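Local coordinates for protein ORF10 (Moritella marina, PDB 6RIW) that forms the ketosynthase–chain length factor didomain of a polyunsaturated fatty acid synthase and probably condenses acyl units delivered by acyl carrier protein, at residues 621-626 with 922-927; 136-141 with 153-158. All blocks are in the same frame, centred on the assembly; numbering follows the deposited sequence.

Overall arrangement
From the N terminus, contact 2 (136-141 with 153-158) closes first: helix 129-148 of the ketosynthase half ends and the loop after it turns back along the same helix. The chain then runs through the rest of that half and into the second, chain length factor half, where helix 614-628 supplies one side of contact 1 (621-626 with 922-927). Contact 1 closes a much longer loop, with 295 residues between its segments. The two contacts lie in series, neither nested nor crossed, with centres about 15 Å apart. Val141 CG1 meets Ala624 CB at 4.1 Å, one of the places where the two halves of the didomain meet.

Contact 1. Residues 621-626 with 922-927; sequences TNIAKD and VNSASS
Ser926 OG, on the residue whose CB rests on the tip of Ile623, is held by Glu619 OE2 through a hydrogen bond and by Ser928 OG through a weak one. Glu619 sits one turn before Ile623 on helix 614-628, so this bond fastens the loop to the same helix that the isoleucine touches. No hydrogen bond joins the two segments themselves; they meet by van der Waals packing of the isoleucine on the serines. Ile623 points toward the loop from its helix, and its CG1–CD1 arm extends outward (chi2 166°) until CD1 lies 3.6 Å from Ser926 CB. CD1 also comes within 3.7 Å of Ser924 OG, while the other branch, CG2, packs alongside Ser924 CB at 3.8 Å. CD1 thus reaches both serines, whereas CG2 meets Ser924.

The loop residues are set by an ST turn: Ser924 OG, placed anti to its own amide nitrogen by a chi1 of 163°, accepts from Ser926 N at 3.1 Å with an N-H...O angle of 164°. The nearly straight bond ties the two serines together in the short link between helix 917-922 and helix 929-934, and both point their CB atoms toward Ile623. Leu929 of that second helix touches Ile623 and Ser924 as well. With an alanine here in place of Ile623, both methyl-bearing branches are gone, and the CB atoms of Ser924 and Ser926 would probably lose their apolar support as a gap opened between loop and helix.

Helix 614-628 belongs to the chain length factor half, and two residues after Ile623 it reaches the ketosynthase half through a salt bridge from Lys625 NZ to Asp56 OD2.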
ATOM      1  N   THR A 621      22.122 -25.053  -6.296  1.00 16.74           N
ATOM      2  CA  THR A 621      21.155 -23.957  -6.327  1.00 16.78           C
ATOM      3  C   THR A 621      20.260 -23.987  -5.092  1.00 19.50           C
ATOM      4  O   THR A 621      20.015 -22.949  -4.473  1.00 17.39           O
ATOM      5  CB  THR A 621      20.326 -24.028  -7.611  1.00 18.22           C
ATOM      6  OG1 THR A 621      21.210 -23.989  -8.748  1.00 17.49           O
ATOM      7  CG2 THR A 621      19.392 -22.838  -7.700  1.00 19.20           C
ATOM      8  N   ASN A 622      19.809 -25.172  -4.690  1.00 16.82           N
ATOM      9  CA  ASN A 622      18.926 -25.277  -3.526  1.00 19.30           C
ATOM     10  C   ASN A 622      19.625 -24.856  -2.237  1.00 20.96           C
ATOM     11  O   ASN A 622      18.998 -24.255  -1.352  1.00 19.34           O
ATOM     12  CB  ASN A 622      18.406 -26.705  -3.402  1.00 20.31           C
ATOM     13  CG  ASN A 622      17.311 -27.004  -4.395  1.00 23.13           C
ATOM     14  OD1 ASN A 622      16.681 -26.085  -4.933  1.00 26.18           O
ATOM     15  ND2 ASN A 622      17.077 -28.288  -4.658  1.00 25.60           N
ATOM     16  N   ILE A 623      20.916 -25.163  -2.110  1.00 15.22           N
ATOM     17  CA  ILE A 623      21.663 -24.763  -0.920  1.00 18.13           C
ATOM     18  C   ILE A 623      21.739 -23.243  -0.827  1.00 20.10           C
ATOM     19  O   ILE A 623      21.513 -22.658   0.238  1.00 19.91           O
ATOM     20  CB  ILE A 623      23.069 -25.381  -0.927  1.00 19.18           C
ATOM     21  CG1 ILE A 623      23.009 -26.909  -0.813  1.00 18.27           C
ATOM     22  CG2 ILE A 623      23.922 -24.803   0.217  1.00 22.40           C
ATOM     23  CD1 ILE A 623      24.353 -27.530  -1.165  1.00 23.73           C
ATOM     24  N   ALA A 624      22.083 -22.592  -1.940  1.00 16.03           N
ATOM     25  CA  ALA A 624      22.146 -21.129  -1.969  1.00 14.82           C
ATOM     26  C   ALA A 624      20.775 -20.509  -1.712  1.00 16.07           C
ATOM     27  O   ALA A 624      20.664 -19.549  -0.941  1.00 17.72           O
ATOM     28  CB  ALA A 624      22.705 -20.654  -3.316  1.00 14.96           C
ATOM     29  N   LYS A 625      19.728 -21.037  -2.358  1.00 14.23           N
ATOM     30  CA  LYS A 625      18.374 -20.506  -2.180  1.00 16.37           C
ATOM     31  C   LYS A 625      17.946 -20.559  -0.719  1.00 20.61           C
ATOM     32  O   LYS A 625      17.392 -19.587  -0.175  1.00 17.18           O
ATOM     33  CB  LYS A 625      17.390 -21.302  -3.035  1.00 16.46           C
ATOM     34  CG  LYS A 625      17.415 -20.964  -4.534  1.00 16.80           C
ATOM     35  CD  LYS A 625      16.366 -21.818  -5.222  1.00 17.98           C
ATOM     36  CE  LYS A 625      16.096 -21.334  -6.655  1.00 22.30           C
ATOM     37  NZ  LYS A 625      15.290 -22.351  -7.395  1.00 25.90           N
ATOM     38  N   ASP A 626      18.163 -21.710  -0.070  1.00 19.20           N
ATOM     39  CA  ASP A 626      17.727 -21.863   1.315  1.00 20.44           C
ATOM     40  C   ASP A 626      18.473 -20.928   2.254  1.00 24.65           C
ATOM     41  O   ASP A 626      17.943 -20.580   3.319  1.00 22.00           O
ATOM     42  CB  ASP A 626      17.901 -23.311   1.757  1.00 21.18           C
ATOM     43  CG  ASP A 626      16.878 -24.239   1.128  1.00 32.68           C
ATOM     44  OD1 ASP A 626      15.921 -23.738   0.480  1.00 33.03           O
ATOM     45  OD2 ASP A 626      17.030 -25.476   1.266  1.00 38.87           O
ATOM     46  N   VAL A 922      27.902 -21.988   3.886  1.00 19.91           N
ATOM     47  CA  VAL A 922      29.264 -22.460   4.142  1.00 19.62           C
ATOM     48  C   VAL A 922      29.263 -23.697   5.032  1.00 23.85           C
ATOM     49  O   VAL A 922      30.163 -24.536   4.926  1.00 23.45           O
ATOM     50  CB  VAL A 922      30.170 -21.364   4.751  1.00 20.93           C
ATOM     51  CG1 VAL A 922      30.323 -20.160   3.815  1.00 19.62           C
ATOM     52  CG2 VAL A 922      29.684 -20.954   6.113  1.00 27.61           C
ATOM     53  N   ASN A 923      28.279 -23.852   5.916  1.00 20.96           N
ATOM     54  CA  ASN A 923      28.241 -25.027   6.778  1.00 26.03           C
ATOM     55  C   ASN A 923      27.210 -26.037   6.319  1.00 25.71           C
ATOM     56  O   ASN A 923      26.775 -26.869   7.118  1.00 28.81           O
ATOM     57  CB  ASN A 923      27.966 -24.635   8.231  1.00 25.46           C
ATOM     58  CG  ASN A 923      29.040 -23.730   8.806  1.00 26.85           C
ATOM     59  OD1 ASN A 923      30.215 -23.814   8.431  1.00 32.55           O
ATOM     60  ND2 ASN A 923      28.640 -22.849   9.709  1.00 32.20           N
ATOM     61  N   SER A 924      26.815 -25.990   5.050  1.00 23.23           N
ATOM     62  CA  SER A 924      25.791 -26.905   4.563  1.00 24.87           C
ATOM     63  C   SER A 924      26.219 -28.345   4.801  1.00 30.27           C
ATOM     64  O   SER A 924      27.390 -28.695   4.627  1.00 25.83           O
ATOM     65  CB  SER A 924      25.537 -26.691   3.074  1.00 23.68           C
ATOM     66  OG  SER A 924      24.848 -27.800   2.536  1.00 29.26           O
ATOM     67  N   ALA A 925      25.258 -29.169   5.216  1.00 32.21           N
ATOM     68  CA  ALA A 925      25.473 -30.588   5.469  1.00 39.46           C
ATOM     69  C   ALA A 925      25.151 -31.457   4.251  1.00 40.84           C
ATOM     70  O   ALA A 925      25.035 -32.679   4.387  1.00 42.93           O
ATOM     71  CB  ALA A 925      24.641 -31.035   6.676  1.00 40.28           C
ATOM     72  N   SER A 926      25.002 -30.849   3.075  1.00 35.45           N
ATOM     73  CA  SER A 926      24.719 -31.596   1.856  1.00 38.65           C
ATOM     74  C   SER A 926      25.829 -32.595   1.548  1.00 39.57           C
ATOM     75  O   SER A 926      27.008 -32.233   1.468  1.00 36.45           O
ATOM     76  CB  SER A 926      24.551 -30.633   0.678  1.00 34.32           C
ATOM     77  OG  SER A 926      24.732 -31.315  -0.553  1.00 39.00           O
ATOM     78  N   SER A 927      25.432 -33.856   1.339  1.00 41.65           N
ATOM     79  CA  SER A 927      26.392 -34.911   1.019  1.00 43.64           C
ATOM     80  C   SER A 927      27.002 -34.724  -0.370  1.00 44.80           C
ATOM     81  O   SER A 927      28.218 -34.876  -0.543  1.00 47.65           O
ATOM     82  CB  SER A 927      25.710 -36.275   1.119  1.00 46.51           C
ATOM     83  OG  SER A 927      24.407 -36.222   0.556  1.00 45.91           O
TER

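Contact 2. Residues 136-141 with 153-158; sequences LYHQVV and FQLTHY
Leu155 leads the loop side of this contact in the ketosynthase half of the thiolase-like fold, where the chain leaving helix 129-148 doubles back against it. With CG anti to the backbone N (chi1 -173°), its CD2 methyl is carried onto the helix, 3.5 Å from the carbonyl O of His138 and 3.8 Å from His138 CB. Val141 CG1, one turn along the helix, touches the same methyl at 4.0 Å. CD2 therefore rests against residues one turn apart, while Leu155 N is hydrogen-bonded to Asp142 OD2 of that helix. Helix 597-608 of the chain length factor half also meets this loop, its Ile601 touching Leu155 and its Gln600 NE2 hydrogen-bonded to Thr156 O.

His157 starts out from the helix side, its CB pointing away, but its ring end comes back nearer. At Tyr158 the chain returns to His138: CB stands 3.8 Å from CE1 of the imidazole, the two side chains crossing at about a right angle. A chi1 of 80° turns the tyrosine ring away from His138, toward earlier residues of the same helix. The imidazole is fixed at both nitrogens, NE2 to Gly593 O and ND1 to the O of a water, 2.7 Å away. That water O accepts from Tyr158 N at 2.9 Å and lies over one face of the His157 ring, offset toward its rim.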
ATOM      1  N   LEU A 136      22.604  -6.744  -1.910  1.00 11.53           N
ATOM      2  CA  LEU A 136      22.854  -7.124  -0.517  1.00 10.95           C
ATOM      3  C   LEU A 136      22.914  -8.642  -0.379  1.00 12.04           C
ATOM      4  O   LEU A 136      23.909  -9.196   0.098  1.00 14.24           O
ATOM      5  CB  LEU A 136      21.754  -6.583   0.396  1.00 12.09           C
ATOM      6  CG  LEU A 136      21.602  -5.065   0.527  1.00 13.15           C
ATOM      7  CD1 LEU A 136      20.235  -4.712   1.157  1.00 12.22           C
ATOM      8  CD2 LEU A 136      22.757  -4.547   1.370  1.00 13.54           C
ATOM      9  N   TYR A 137      21.838  -9.327  -0.770  1.00 12.92           N
ATOM     10  CA  TYR A 137      21.780 -10.775  -0.564  1.00 11.46           C
ATOM     11  C   TYR A 137      22.781 -11.490  -1.451  1.00 11.68           C
ATOM     12  O   TYR A 137      23.379 -12.496  -1.040  1.00 13.35           O
ATOM     13  CB  TYR A 137      20.383 -11.317  -0.852  1.00 10.89           C
ATOM     14  CG  TYR A 137      19.282 -10.338  -0.540  1.00 14.73           C
ATOM     15  CD1 TYR A 137      19.183  -9.781   0.740  1.00 10.70           C
ATOM     16  CD2 TYR A 137      18.339  -9.977  -1.520  1.00 12.62           C
ATOM     17  CE1 TYR A 137      18.195  -8.859   1.039  1.00 13.71           C
ATOM     18  CE2 TYR A 137      17.333  -9.070  -1.238  1.00 13.87           C
ATOM     19  CZ  TYR A 137      17.257  -8.527   0.049  1.00 15.21           C
ATOM     20  OH  TYR A 137      16.275  -7.612   0.345  1.00 14.22           O
ATOM     21  N   HIS A 138      22.948 -11.015  -2.683  1.00 10.14           N
ATOM     22  CA  HIS A 138      23.714 -11.789  -3.655  1.00 11.30           C
ATOM     23  C   HIS A 138      25.214 -11.609  -3.476  1.00 12.49           C
ATOM     24  O   HIS A 138      25.976 -12.537  -3.769  1.00 11.35           O
ATOM     25  CB  HIS A 138      23.232 -11.441  -5.077  1.00 11.13           C
ATOM     26  CG  HIS A 138      21.819 -11.882  -5.326  1.00 14.04           C
ATOM     27  ND1 HIS A 138      20.983 -11.276  -6.244  1.00 13.66           N
ATOM     28  CD2 HIS A 138      21.089 -12.866  -4.744  1.00 11.96           C
ATOM     29  CE1 HIS A 138      19.807 -11.886  -6.229  1.00 15.76           C
ATOM     30  NE2 HIS A 138      19.847 -12.853  -5.324  1.00 14.73           N
ATOM     31  N   GLN A 139      25.661 -10.483  -2.916  1.00 12.71           N
ATOM     32  CA  GLN A 139      27.066 -10.411  -2.528  1.00 13.12           C
ATOM     33  C   GLN A 139      27.370 -11.438  -1.449  1.00 14.25           C
ATOM     34  O   GLN A 139      28.428 -12.083  -1.470  1.00 14.14           O
ATOM     35  CB  GLN A 139      27.438  -9.005  -2.034  1.00 15.03           C
ATOM     36  CG  GLN A 139      28.956  -8.862  -1.686  1.00 15.59           C
ATOM     37  CD  GLN A 139      29.848  -8.883  -2.927  1.00 19.23           C
ATOM     38  OE1 GLN A 139      30.978  -9.400  -2.905  1.00 24.87           O
ATOM     39  NE2 GLN A 139      29.339  -8.331  -4.018  1.00 20.09           N
ATOM     40  N   VAL A 140      26.463 -11.586  -0.477  1.00 13.84           N
ATOM     41  CA  VAL A 140      26.701 -12.551   0.589  1.00 14.12           C
ATOM     42  C   VAL A 140      26.681 -13.971   0.028  1.00 13.70           C
ATOM     43  O   VAL A 140      27.551 -14.780   0.359  1.00 13.90           O
ATOM     44  CB  VAL A 140      25.682 -12.374   1.732  1.00 14.88           C
ATOM     45  CG1 VAL A 140      25.936 -13.413   2.839  1.00 16.14           C
ATOM     46  CG2 VAL A 140      25.771 -10.966   2.307  1.00 15.22           C
ATOM     47  N   VAL A 141      25.724 -14.282  -0.855  1.00 12.40           N
ATOM     48  CA  VAL A 141      25.708 -15.600  -1.504  1.00 13.34           C
ATOM     49  C   VAL A 141      26.993 -15.820  -2.285  1.00 14.89           C
ATOM     50  O   VAL A 141      27.628 -16.877  -2.182  1.00 14.71           O
ATOM     51  CB  VAL A 141      24.479 -15.760  -2.418  1.00 13.92           C
ATOM     52  CG1 VAL A 141      24.602 -17.066  -3.276  1.00 12.90           C
ATOM     53  CG2 VAL A 141      23.178 -15.801  -1.616  1.00 15.65           C
ATOM     54  N   PHE A 153      35.203 -18.236  -7.788  1.00 16.25           N
ATOM     55  CA  PHE A 153      33.788 -18.300  -8.119  1.00 16.17           C
ATOM     56  C   PHE A 153      33.193 -16.893  -8.158  1.00 14.39           C
ATOM     57  O   PHE A 153      33.528 -16.042  -7.330  1.00 16.84           O
ATOM     58  CB  PHE A 153      33.020 -19.147  -7.105  1.00 15.60           C
ATOM     59  CG  PHE A 153      31.546 -19.172  -7.371  1.00 16.03           C
ATOM     60  CD1 PHE A 153      31.005 -20.111  -8.231  1.00 21.01           C
ATOM     61  CD2 PHE A 153      30.703 -18.222  -6.809  1.00 17.04           C
ATOM     62  CE1 PHE A 153      29.650 -20.120  -8.510  1.00 19.18           C
ATOM     63  CE2 PHE A 153      29.341 -18.233  -7.098  1.00 17.61           C
ATOM     64  CZ  PHE A 153      28.826 -19.184  -7.942  1.00 17.73           C
ATOM     65  N   GLN A 154      32.311 -16.650  -9.127  1.00 12.28           N
ATOM     66  CA  GLN A 154      31.618 -15.370  -9.245  1.00 15.44           C
ATOM     67  C   GLN A 154      30.147 -15.616  -9.529  1.00 13.31           C
ATOM     68  O   GLN A 154      29.804 -16.307 -10.489  1.00 15.42           O
ATOM     69  CB  GLN A 154      32.181 -14.508 -10.376  1.00 15.44           C
ATOM     70  CG  GLN A 154      33.538 -13.920 -10.158  1.00 17.11           C
ATOM     71  CD  GLN A 154      33.933 -13.126 -11.377  1.00 20.77           C
ATOM     72  OE1 GLN A 154      34.024 -13.670 -12.475  1.00 22.98           O
ATOM     73  NE2 GLN A 154      34.120 -11.836 -11.208  1.00 22.46           N
ATOM     74  N   LEU A 155      29.280 -15.052  -8.701  1.00 14.40           N
ATOM     75  CA  LEU A 155      27.858 -15.078  -8.994  1.00 13.33           C
ATOM     76  C   LEU A 155      27.510 -14.007 -10.022  1.00 13.23           C
ATOM     77  O   LEU A 155      28.076 -12.907 -10.013  1.00 14.85           O
ATOM     78  CB  LEU A 155      27.062 -14.855  -7.707  1.00 12.33           C
ATOM     79  CG  LEU A 155      25.544 -15.001  -7.780  1.00 14.11           C
ATOM     80  CD1 LEU A 155      25.154 -16.426  -8.090  1.00 13.34           C
ATOM     81  CD2 LEU A 155      24.990 -14.577  -6.409  1.00 12.36           C
ATOM     82  N   THR A 156      26.566 -14.320 -10.903  1.00 14.55           N
ATOM     83  CA  THR A 156      26.106 -13.319 -11.858  1.00 14.19           C
ATOM     84  C   THR A 156      25.012 -12.446 -11.239  1.00 14.77           C
ATOM     85  O   THR A 156      24.279 -12.878 -10.345  1.00 14.52           O
ATOM     86  CB  THR A 156      25.597 -13.973 -13.147  1.00 16.16           C
ATOM     87  OG1 THR A 156      24.471 -14.805 -12.859  1.00 19.08           O
ATOM     88  CG2 THR A 156      26.706 -14.825 -13.796  1.00 15.72           C
ATOM     89  N   HIS A 157      24.919 -11.200 -11.715  1.00 12.75           N
ATOM     90  CA  HIS A 157      23.840 -10.314 -11.278  1.00 15.09           C
ATOM     91  C   HIS A 157      22.467 -10.871 -11.689  1.00 15.38           C
ATOM     92  O   HIS A 157      22.317 -11.547 -12.711  1.00 12.44           O
ATOM     93  CB  HIS A 157      24.071  -8.901 -11.847  1.00 14.69           C
ATOM     94  CG  HIS A 157      23.446  -7.801 -11.042  1.00 17.08           C
ATOM     95  ND1 HIS A 157      24.017  -7.299  -9.896  1.00 17.91           N
ATOM     96  CD2 HIS A 157      22.306  -7.098 -11.231  1.00 18.10           C
ATOM     97  CE1 HIS A 157      23.259  -6.335  -9.410  1.00 18.18           C
ATOM     98  NE2 HIS A 157      22.212  -6.194 -10.201  1.00 15.72           N
ATOM     99  N   TYR A 158      21.436 -10.574 -10.882  1.00 12.93           N
ATOM    100  CA  TYR A 158      20.133 -11.216 -11.088  1.00 12.34           C
ATOM    101  C   TYR A 158      19.471 -10.820 -12.410  1.00 15.09           C
ATOM    102  O   TYR A 158      18.740 -11.624 -12.996  1.00 15.29           O
ATOM    103  CB  TYR A 158      19.206 -10.911  -9.901  1.00 13.19           C
ATOM    104  CG  TYR A 158      18.556  -9.543  -9.958  1.00 14.33           C
ATOM    105  CD1 TYR A 158      19.280  -8.397  -9.667  1.00 11.90           C
ATOM    106  CD2 TYR A 158      17.209  -9.414 -10.309  1.00 14.40           C
ATOM    107  CE1 TYR A 158      18.664  -7.119  -9.727  1.00 14.33           C
ATOM    108  CE2 TYR A 158      16.583  -8.154 -10.377  1.00 15.18           C
ATOM    109  CZ  TYR A 158      17.316  -7.024 -10.091  1.00 12.50           C
ATOM    110  OH  TYR A 158      16.687  -5.795 -10.177  1.00 13.09           O
TER
HETATM  111  O   HOH W   1      22.149  -9.711  -8.170  1.00 15.29           O